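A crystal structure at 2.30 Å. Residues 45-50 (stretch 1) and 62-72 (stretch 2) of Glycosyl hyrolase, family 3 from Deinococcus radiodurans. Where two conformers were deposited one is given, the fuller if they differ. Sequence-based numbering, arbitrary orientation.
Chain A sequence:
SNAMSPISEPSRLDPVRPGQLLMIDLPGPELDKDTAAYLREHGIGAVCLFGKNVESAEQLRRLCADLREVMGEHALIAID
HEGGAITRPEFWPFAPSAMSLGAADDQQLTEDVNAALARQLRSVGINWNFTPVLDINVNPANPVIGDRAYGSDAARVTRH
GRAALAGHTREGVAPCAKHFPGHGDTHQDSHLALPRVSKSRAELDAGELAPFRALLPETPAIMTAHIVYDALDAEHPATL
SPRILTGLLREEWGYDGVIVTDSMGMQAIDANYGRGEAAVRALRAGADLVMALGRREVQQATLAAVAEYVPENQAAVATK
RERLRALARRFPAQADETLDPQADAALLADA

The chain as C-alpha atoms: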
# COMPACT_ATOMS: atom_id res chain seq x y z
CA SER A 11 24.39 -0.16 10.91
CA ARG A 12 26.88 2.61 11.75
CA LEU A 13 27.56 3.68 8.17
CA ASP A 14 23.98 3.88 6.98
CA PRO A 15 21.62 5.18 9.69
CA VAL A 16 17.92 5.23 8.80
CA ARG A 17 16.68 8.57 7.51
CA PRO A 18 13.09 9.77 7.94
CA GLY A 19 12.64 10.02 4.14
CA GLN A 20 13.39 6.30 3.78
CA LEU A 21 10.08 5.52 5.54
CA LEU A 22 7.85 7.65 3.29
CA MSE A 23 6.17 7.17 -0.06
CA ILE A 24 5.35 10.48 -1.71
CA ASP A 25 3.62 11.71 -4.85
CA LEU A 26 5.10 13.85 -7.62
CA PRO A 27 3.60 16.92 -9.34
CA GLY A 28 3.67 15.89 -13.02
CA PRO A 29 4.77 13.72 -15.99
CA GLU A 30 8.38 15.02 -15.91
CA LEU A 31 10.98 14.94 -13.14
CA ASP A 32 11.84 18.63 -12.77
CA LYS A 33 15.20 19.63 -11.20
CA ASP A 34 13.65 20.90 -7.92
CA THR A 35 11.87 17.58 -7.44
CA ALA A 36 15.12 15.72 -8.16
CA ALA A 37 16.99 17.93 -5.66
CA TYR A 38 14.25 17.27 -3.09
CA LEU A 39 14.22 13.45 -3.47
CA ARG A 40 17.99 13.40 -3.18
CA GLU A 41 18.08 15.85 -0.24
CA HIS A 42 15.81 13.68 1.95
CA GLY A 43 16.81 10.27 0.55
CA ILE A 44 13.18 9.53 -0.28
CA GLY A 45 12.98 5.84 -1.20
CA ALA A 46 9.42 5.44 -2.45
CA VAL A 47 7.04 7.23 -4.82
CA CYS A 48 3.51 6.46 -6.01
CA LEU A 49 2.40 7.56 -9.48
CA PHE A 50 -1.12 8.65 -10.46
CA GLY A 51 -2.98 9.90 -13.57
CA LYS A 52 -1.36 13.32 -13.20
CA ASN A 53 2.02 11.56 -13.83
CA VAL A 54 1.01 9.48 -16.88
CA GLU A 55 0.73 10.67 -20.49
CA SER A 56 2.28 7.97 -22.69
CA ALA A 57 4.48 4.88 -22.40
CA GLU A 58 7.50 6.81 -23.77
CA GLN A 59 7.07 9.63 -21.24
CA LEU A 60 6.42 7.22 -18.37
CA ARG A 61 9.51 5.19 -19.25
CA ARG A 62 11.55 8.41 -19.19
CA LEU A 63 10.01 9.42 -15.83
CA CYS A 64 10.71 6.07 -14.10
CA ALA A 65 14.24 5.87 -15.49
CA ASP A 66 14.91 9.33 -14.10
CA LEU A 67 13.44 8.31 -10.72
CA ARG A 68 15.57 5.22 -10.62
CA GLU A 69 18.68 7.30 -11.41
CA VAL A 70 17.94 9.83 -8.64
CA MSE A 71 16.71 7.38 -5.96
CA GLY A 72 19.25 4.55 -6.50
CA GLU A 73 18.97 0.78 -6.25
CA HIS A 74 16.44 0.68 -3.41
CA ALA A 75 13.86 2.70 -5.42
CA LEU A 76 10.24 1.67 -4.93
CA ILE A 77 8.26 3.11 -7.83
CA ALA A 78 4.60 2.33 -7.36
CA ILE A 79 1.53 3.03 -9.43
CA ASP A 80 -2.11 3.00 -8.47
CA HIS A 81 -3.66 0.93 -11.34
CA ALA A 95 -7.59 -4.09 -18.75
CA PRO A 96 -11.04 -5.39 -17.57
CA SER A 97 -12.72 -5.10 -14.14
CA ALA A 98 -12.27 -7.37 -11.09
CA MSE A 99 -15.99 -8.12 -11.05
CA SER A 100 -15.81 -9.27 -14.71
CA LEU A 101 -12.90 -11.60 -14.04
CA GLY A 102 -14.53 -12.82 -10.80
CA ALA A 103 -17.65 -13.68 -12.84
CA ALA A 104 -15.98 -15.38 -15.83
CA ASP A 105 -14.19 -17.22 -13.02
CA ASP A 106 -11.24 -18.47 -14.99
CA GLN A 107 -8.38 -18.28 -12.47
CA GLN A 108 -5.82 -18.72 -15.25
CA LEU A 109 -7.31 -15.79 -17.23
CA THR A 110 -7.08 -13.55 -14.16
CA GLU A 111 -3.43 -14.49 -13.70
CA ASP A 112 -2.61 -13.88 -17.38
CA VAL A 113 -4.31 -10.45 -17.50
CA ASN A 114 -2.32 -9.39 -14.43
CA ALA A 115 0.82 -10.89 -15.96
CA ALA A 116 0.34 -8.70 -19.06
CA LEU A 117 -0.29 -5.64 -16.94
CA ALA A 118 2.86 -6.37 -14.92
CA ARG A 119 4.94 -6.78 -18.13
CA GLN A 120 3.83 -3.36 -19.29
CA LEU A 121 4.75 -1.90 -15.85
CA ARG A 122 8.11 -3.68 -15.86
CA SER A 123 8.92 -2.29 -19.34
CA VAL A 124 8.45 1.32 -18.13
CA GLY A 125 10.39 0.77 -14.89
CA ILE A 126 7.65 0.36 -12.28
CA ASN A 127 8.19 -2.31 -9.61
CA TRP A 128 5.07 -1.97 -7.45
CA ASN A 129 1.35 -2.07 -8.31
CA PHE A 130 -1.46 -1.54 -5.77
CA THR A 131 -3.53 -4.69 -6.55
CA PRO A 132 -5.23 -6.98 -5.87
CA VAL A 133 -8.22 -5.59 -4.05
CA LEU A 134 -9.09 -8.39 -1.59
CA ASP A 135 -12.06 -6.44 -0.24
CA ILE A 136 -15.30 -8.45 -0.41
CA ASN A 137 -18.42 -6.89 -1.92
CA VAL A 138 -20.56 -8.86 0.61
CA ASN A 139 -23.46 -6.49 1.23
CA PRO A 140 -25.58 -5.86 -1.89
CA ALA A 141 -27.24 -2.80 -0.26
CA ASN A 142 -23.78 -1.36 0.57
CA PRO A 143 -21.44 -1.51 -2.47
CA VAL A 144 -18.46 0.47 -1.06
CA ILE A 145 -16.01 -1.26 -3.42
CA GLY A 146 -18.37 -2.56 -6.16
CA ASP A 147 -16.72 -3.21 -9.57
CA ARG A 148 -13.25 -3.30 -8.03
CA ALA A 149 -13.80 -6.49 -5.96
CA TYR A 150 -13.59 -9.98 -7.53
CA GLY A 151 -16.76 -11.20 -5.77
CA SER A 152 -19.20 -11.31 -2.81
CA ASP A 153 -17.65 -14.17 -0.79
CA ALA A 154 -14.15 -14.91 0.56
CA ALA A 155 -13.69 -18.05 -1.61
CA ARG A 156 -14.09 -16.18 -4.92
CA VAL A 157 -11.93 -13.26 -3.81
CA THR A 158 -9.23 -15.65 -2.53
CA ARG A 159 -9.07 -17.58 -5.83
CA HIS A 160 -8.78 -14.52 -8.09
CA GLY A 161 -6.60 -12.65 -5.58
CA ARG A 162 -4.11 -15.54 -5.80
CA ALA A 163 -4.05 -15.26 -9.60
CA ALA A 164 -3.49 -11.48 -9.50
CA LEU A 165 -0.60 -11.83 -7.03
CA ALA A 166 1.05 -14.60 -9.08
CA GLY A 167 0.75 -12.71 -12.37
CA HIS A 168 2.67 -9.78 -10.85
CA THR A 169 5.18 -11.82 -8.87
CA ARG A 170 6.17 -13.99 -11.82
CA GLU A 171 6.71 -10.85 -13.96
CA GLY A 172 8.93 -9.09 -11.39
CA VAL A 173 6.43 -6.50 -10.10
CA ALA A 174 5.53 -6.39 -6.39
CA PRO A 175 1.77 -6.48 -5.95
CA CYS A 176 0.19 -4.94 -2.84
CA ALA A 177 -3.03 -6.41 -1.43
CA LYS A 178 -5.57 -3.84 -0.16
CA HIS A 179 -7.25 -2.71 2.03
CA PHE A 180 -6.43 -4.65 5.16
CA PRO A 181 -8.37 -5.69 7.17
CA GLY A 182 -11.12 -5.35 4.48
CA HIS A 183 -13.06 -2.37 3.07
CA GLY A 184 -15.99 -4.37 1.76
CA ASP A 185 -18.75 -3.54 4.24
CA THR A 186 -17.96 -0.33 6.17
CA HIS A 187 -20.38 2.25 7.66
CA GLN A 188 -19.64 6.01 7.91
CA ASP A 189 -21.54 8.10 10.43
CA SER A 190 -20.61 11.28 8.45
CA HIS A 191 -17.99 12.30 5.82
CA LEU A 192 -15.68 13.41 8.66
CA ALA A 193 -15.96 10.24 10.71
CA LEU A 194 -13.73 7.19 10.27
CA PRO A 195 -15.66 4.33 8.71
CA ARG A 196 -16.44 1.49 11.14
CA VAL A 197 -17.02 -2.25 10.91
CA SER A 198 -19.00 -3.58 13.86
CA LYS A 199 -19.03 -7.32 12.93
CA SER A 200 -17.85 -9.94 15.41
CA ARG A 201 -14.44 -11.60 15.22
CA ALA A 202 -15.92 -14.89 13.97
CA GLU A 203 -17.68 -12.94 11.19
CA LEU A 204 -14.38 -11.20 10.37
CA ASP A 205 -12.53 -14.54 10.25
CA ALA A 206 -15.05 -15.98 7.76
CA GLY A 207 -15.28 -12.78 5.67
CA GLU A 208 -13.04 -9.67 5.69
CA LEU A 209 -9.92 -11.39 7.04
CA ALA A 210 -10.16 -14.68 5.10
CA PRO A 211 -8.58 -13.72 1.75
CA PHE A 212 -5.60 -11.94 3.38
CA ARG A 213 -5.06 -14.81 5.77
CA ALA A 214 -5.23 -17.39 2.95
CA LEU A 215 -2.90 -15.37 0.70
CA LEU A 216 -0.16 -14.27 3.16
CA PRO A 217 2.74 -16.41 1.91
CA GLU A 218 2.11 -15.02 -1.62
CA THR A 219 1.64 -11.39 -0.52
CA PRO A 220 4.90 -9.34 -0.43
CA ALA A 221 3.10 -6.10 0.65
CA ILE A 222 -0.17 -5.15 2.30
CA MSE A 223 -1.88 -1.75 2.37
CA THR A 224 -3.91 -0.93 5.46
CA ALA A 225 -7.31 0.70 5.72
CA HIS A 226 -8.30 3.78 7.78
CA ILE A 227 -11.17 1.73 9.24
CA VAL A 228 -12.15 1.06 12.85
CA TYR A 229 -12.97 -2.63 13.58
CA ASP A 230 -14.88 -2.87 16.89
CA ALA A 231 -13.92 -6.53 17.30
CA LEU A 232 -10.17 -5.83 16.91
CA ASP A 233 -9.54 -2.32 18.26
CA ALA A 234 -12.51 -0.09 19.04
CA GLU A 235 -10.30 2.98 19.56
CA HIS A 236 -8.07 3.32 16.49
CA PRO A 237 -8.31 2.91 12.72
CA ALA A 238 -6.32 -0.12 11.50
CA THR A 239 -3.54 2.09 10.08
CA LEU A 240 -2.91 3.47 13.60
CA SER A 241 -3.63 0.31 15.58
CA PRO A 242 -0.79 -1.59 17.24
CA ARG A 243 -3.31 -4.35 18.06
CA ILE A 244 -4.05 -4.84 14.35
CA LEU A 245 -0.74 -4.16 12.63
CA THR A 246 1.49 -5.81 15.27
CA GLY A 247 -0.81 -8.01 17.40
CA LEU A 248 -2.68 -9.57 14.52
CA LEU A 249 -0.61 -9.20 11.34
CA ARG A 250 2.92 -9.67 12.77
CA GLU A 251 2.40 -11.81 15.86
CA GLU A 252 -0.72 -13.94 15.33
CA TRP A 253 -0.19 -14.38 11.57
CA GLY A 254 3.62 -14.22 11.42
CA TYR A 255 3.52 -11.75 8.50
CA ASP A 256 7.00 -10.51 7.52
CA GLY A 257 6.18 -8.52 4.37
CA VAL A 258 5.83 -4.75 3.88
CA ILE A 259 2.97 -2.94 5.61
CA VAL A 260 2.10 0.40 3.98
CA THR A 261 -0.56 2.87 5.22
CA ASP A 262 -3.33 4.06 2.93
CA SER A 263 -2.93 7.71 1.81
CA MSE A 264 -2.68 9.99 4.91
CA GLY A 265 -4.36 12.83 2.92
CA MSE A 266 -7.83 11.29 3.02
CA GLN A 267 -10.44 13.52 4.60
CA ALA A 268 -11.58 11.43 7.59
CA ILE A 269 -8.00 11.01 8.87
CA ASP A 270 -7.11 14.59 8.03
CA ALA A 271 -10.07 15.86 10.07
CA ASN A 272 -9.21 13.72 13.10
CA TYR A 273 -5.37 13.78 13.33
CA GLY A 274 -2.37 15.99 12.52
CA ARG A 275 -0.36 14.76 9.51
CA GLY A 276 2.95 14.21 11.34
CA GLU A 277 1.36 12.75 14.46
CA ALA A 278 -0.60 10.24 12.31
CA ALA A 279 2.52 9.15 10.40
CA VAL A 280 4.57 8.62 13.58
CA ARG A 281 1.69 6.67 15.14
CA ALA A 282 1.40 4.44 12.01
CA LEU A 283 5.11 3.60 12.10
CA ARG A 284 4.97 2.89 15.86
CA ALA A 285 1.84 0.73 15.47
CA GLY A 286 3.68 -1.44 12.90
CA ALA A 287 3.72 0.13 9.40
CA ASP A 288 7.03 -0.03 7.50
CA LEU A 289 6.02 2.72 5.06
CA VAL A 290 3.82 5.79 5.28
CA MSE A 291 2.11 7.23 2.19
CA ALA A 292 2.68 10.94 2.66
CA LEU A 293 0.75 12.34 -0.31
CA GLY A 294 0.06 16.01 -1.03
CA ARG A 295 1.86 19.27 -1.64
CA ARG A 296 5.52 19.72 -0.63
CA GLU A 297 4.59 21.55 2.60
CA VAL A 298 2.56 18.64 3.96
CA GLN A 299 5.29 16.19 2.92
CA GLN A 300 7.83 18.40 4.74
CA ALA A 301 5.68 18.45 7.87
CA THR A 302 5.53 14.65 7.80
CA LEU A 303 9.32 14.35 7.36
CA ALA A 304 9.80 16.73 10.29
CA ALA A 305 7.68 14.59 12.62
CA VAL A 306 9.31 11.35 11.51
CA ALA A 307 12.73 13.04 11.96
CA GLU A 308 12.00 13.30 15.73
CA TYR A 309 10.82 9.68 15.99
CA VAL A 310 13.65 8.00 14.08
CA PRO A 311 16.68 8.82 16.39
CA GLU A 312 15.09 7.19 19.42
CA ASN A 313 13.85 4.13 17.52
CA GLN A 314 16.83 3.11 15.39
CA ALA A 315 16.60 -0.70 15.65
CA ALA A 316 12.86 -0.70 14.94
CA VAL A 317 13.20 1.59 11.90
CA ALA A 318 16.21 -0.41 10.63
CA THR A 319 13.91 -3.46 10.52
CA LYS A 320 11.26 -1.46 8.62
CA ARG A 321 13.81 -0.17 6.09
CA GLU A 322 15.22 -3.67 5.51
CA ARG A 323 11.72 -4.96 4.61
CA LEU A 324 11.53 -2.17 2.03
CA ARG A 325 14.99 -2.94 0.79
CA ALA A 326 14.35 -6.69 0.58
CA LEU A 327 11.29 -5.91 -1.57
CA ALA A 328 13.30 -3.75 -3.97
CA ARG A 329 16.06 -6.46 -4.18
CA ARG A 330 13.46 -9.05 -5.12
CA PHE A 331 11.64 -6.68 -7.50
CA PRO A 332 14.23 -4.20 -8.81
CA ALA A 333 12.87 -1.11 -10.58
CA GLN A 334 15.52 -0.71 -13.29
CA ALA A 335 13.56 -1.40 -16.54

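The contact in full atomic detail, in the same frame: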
# COMPACT_ATOMS: atom_id res chain seq x y z
N GLY A 45 12.76 7.13 -0.56
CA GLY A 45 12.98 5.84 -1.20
C GLY A 45 11.76 5.29 -1.92
O GLY A 45 11.85 4.25 -2.57
N ALA A 46 10.62 5.97 -1.84
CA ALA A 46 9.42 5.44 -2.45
C ALA A 46 8.54 6.54 -3.01
O ALA A 46 8.39 7.59 -2.38
CB ALA A 46 8.66 4.56 -1.46
N VAL A 47 7.97 6.30 -4.19
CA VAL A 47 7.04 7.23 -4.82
C VAL A 47 5.87 6.47 -5.41
O VAL A 47 6.04 5.34 -5.89
CB VAL A 47 7.70 8.01 -5.98
CG1 VAL A 47 6.62 8.60 -6.87
CG2 VAL A 47 8.61 9.10 -5.44
N CYS A 48 4.68 7.07 -5.39
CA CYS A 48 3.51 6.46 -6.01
C CYS A 48 3.09 7.38 -7.14
O CYS A 48 3.05 8.60 -6.96
CB CYS A 48 2.36 6.24 -5.02
SG CYS A 48 0.99 5.28 -5.81
N LEU A 49 2.83 6.80 -8.30
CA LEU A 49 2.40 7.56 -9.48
C LEU A 49 0.90 7.47 -9.68
O LEU A 49 0.29 6.44 -9.39
CB LEU A 49 3.11 7.06 -10.72
CG LEU A 49 4.64 7.09 -10.69
CD1 LEU A 49 5.18 6.44 -11.93
CD2 LEU A 49 5.18 8.51 -10.54
N PHE A 50 0.31 8.55 -10.18
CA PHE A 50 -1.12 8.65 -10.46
C PHE A 50 -1.34 9.22 -11.86
O PHE A 50 -0.38 9.54 -12.56
CB PHE A 50 -1.79 9.55 -9.42
CG PHE A 50 -1.66 9.05 -8.01
CD1 PHE A 50 -2.62 8.20 -7.47
CD2 PHE A 50 -0.56 9.41 -7.23
CE1 PHE A 50 -2.48 7.72 -6.16
CE2 PHE A 50 -0.41 8.93 -5.93
CZ PHE A 50 -1.37 8.09 -5.39
N ARG A 62 10.61 7.34 -19.49
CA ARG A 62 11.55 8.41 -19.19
C ARG A 62 11.45 8.84 -17.71
O ARG A 62 12.46 8.94 -17.01
CB ARG A 62 11.33 9.60 -20.14
CG ARG A 62 12.44 10.66 -20.17
CD ARG A 62 12.08 11.86 -21.08
NE ARG A 62 11.38 11.45 -22.31
CZ ARG A 62 10.10 11.73 -22.60
NH1 ARG A 62 9.56 11.31 -23.75
NH2 ARG A 62 9.36 12.44 -21.75
N LEU A 63 10.22 9.02 -17.22
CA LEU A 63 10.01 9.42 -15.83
C LEU A 63 10.54 8.40 -14.81
O LEU A 63 11.20 8.78 -13.85
CB LEU A 63 8.53 9.73 -15.58
CG LEU A 63 8.15 10.04 -14.13
CD1 LEU A 63 8.91 11.27 -13.56
CD2 LEU A 63 6.67 10.25 -14.01
N CYS A 64 10.28 7.11 -15.03
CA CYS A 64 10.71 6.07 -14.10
C CYS A 64 12.21 5.81 -14.16
O CYS A 64 12.82 5.45 -13.14
CB CYS A 64 9.92 4.79 -14.32
SG CYS A 64 8.17 5.06 -13.96
N ALA A 65 12.80 6.01 -15.35
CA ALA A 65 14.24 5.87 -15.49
C ALA A 65 14.91 6.99 -14.72
O ALA A 65 15.84 6.74 -13.97
CB ALA A 65 14.68 5.87 -16.98
N ASP A 66 14.40 8.21 -14.88
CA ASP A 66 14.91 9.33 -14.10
C ASP A 66 14.80 9.09 -12.58
O ASP A 66 15.73 9.38 -11.82
CB ASP A 66 14.18 10.62 -14.50
CG ASP A 66 14.50 11.05 -15.92
OD1 ASP A 66 15.45 10.53 -16.56
OD2 ASP A 66 13.76 11.92 -16.43
N LEU A 67 13.66 8.55 -12.14
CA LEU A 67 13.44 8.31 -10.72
C LEU A 67 14.40 7.27 -10.20
O LEU A 67 14.90 7.39 -9.09
CB LEU A 67 12.01 7.86 -10.45
CG LEU A 67 10.98 8.97 -10.52
CD1 LEU A 67 9.52 8.38 -10.72
CD2 LEU A 67 11.10 9.85 -9.28
N ARG A 68 14.65 6.25 -11.01
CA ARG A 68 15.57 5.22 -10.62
C ARG A 68 17.00 5.78 -10.52
O ARG A 68 17.76 5.37 -9.64
CB ARG A 68 15.51 4.04 -11.60
CG ARG A 68 16.69 3.07 -11.47
CD ARG A 68 16.74 2.40 -10.08
NE ARG A 68 17.85 1.46 -9.99
CZ ARG A 68 19.11 1.81 -9.75
NH1 ARG A 68 19.45 3.08 -9.58
NH2 ARG A 68 20.05 0.86 -9.69
N GLU A 69 17.35 6.70 -11.42
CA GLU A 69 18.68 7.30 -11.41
C GLU A 69 18.88 8.16 -10.16
O GLU A 69 19.92 8.08 -9.50
CB GLU A 69 18.93 8.10 -12.69
CG GLU A 69 20.21 8.95 -12.66
CD GLU A 69 21.48 8.12 -12.61
OE1 GLU A 69 21.44 6.93 -13.02
OE2 GLU A 69 22.52 8.65 -12.16
N VAL A 70 17.87 8.96 -9.81
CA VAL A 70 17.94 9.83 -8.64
C VAL A 70 17.87 9.04 -7.33
O VAL A 70 18.66 9.29 -6.44
CB VAL A 70 16.82 10.91 -8.70
CG1 VAL A 70 16.84 11.83 -7.46
CG2 VAL A 70 16.99 11.74 -9.96
N MSE A 71 16.96 8.08 -7.22
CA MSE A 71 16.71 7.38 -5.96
C MSE A 71 17.64 6.19 -5.67
O MSE A 71 17.79 5.78 -4.52
CB MSE A 71 15.24 6.93 -5.89
CG MSE A 71 14.23 8.08 -6.02
SE MSE A 71 12.39 7.43 -6.25
CE MSE A 71 12.07 7.11 -4.43
N GLY A 72 18.26 5.61 -6.70
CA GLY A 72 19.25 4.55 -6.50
C GLY A 72 18.59 3.17 -6.45
O GLY A 72 17.39 3.03 -6.69

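The contact between strand 46-49 and the helix that includes Leu-63, Leu-67 and Met-71 is a packing of apolar side chains, with no hydrogen bond crossing between the two stretches. The two elements run nearly antiparallel, at 168° between their N-to-C directions, and their axes come no closer than 10.8 Å. That spacing leaves room for a layer of side chains between the backbones, and the 279 Å² buried here, both sides summed, comes mostly from a few of them.

The alternation of a β-strand decides which strand residues take part. Val-47 and Leu-49 turn their CA-to-CB bonds toward the helix, while Ala-46 points away and Cys-48 makes no contact with it. On the helix, Leu-63, Leu-67 and Met-71 recur at intervals of four, close to one turn, so all three point toward the strand; Cys-64 stands sideways beside them. Arg-62, Ala-65, Asp-66, Arg-68 and Glu-69 lie out of reach, and the polar and charged members of that group are thus kept out of the apolar layer.

The leucine cluster forms one end of this layer. Leu-49, with chi1 m and chi2 t, presents its two methyl groups to the helix side chains. Its CD2 lies 4.2 Å from CD2 of Leu-63 and 4.3 Å from CD1 of Leu-67, ordinary van der Waals separations that bridge one helical turn. Its CD1 approaches SG of Cys-64 at 3.9 Å. A branched leucine suits this place because its two methyls can meet different neighbours, and the compact cysteine offers a polarizable sulfur without requiring the space of a longer chain. All four residues are buried, as befits side chains with little to gain from water.

At the other end, selenomethionine Met-71 supplies the largest covered area of any residue in the contact, 75 Å². Its unbranched side chain, with chi angles m, t and p, carries the terminal methyl to the start of the strand. There CE lies 4.1 Å from CG2 of Val-47, an apolar contact that places the β-branched valine, a residue well suited to extended backbone, against the methyl.

The same methyl also meets backbone. Met-71 CE is 3.1 Å from C of Gly-45 and 3.2 Å from N of Ala-46, so it sits against the peptide link joining these residues. These are close approaches for carbon, tighter than the side-chain contacts. Gly-45 presents bare backbone here, but a CB in its ideal position would point away and have room, so this contact alone does not require glycine.

Within the helix, backbone hydrogen bonds hold the contacting face in register: Leu-67 N donates to Leu-63 O at 3.0 Å, and Met-71 N to Leu-67 O at 2.9 Å. Gly-72 then leaves helical geometry with positive phi. At its backbone angles a CB would be jammed against the carbonyl O of Met-71, which explains glycine there independently of the strand.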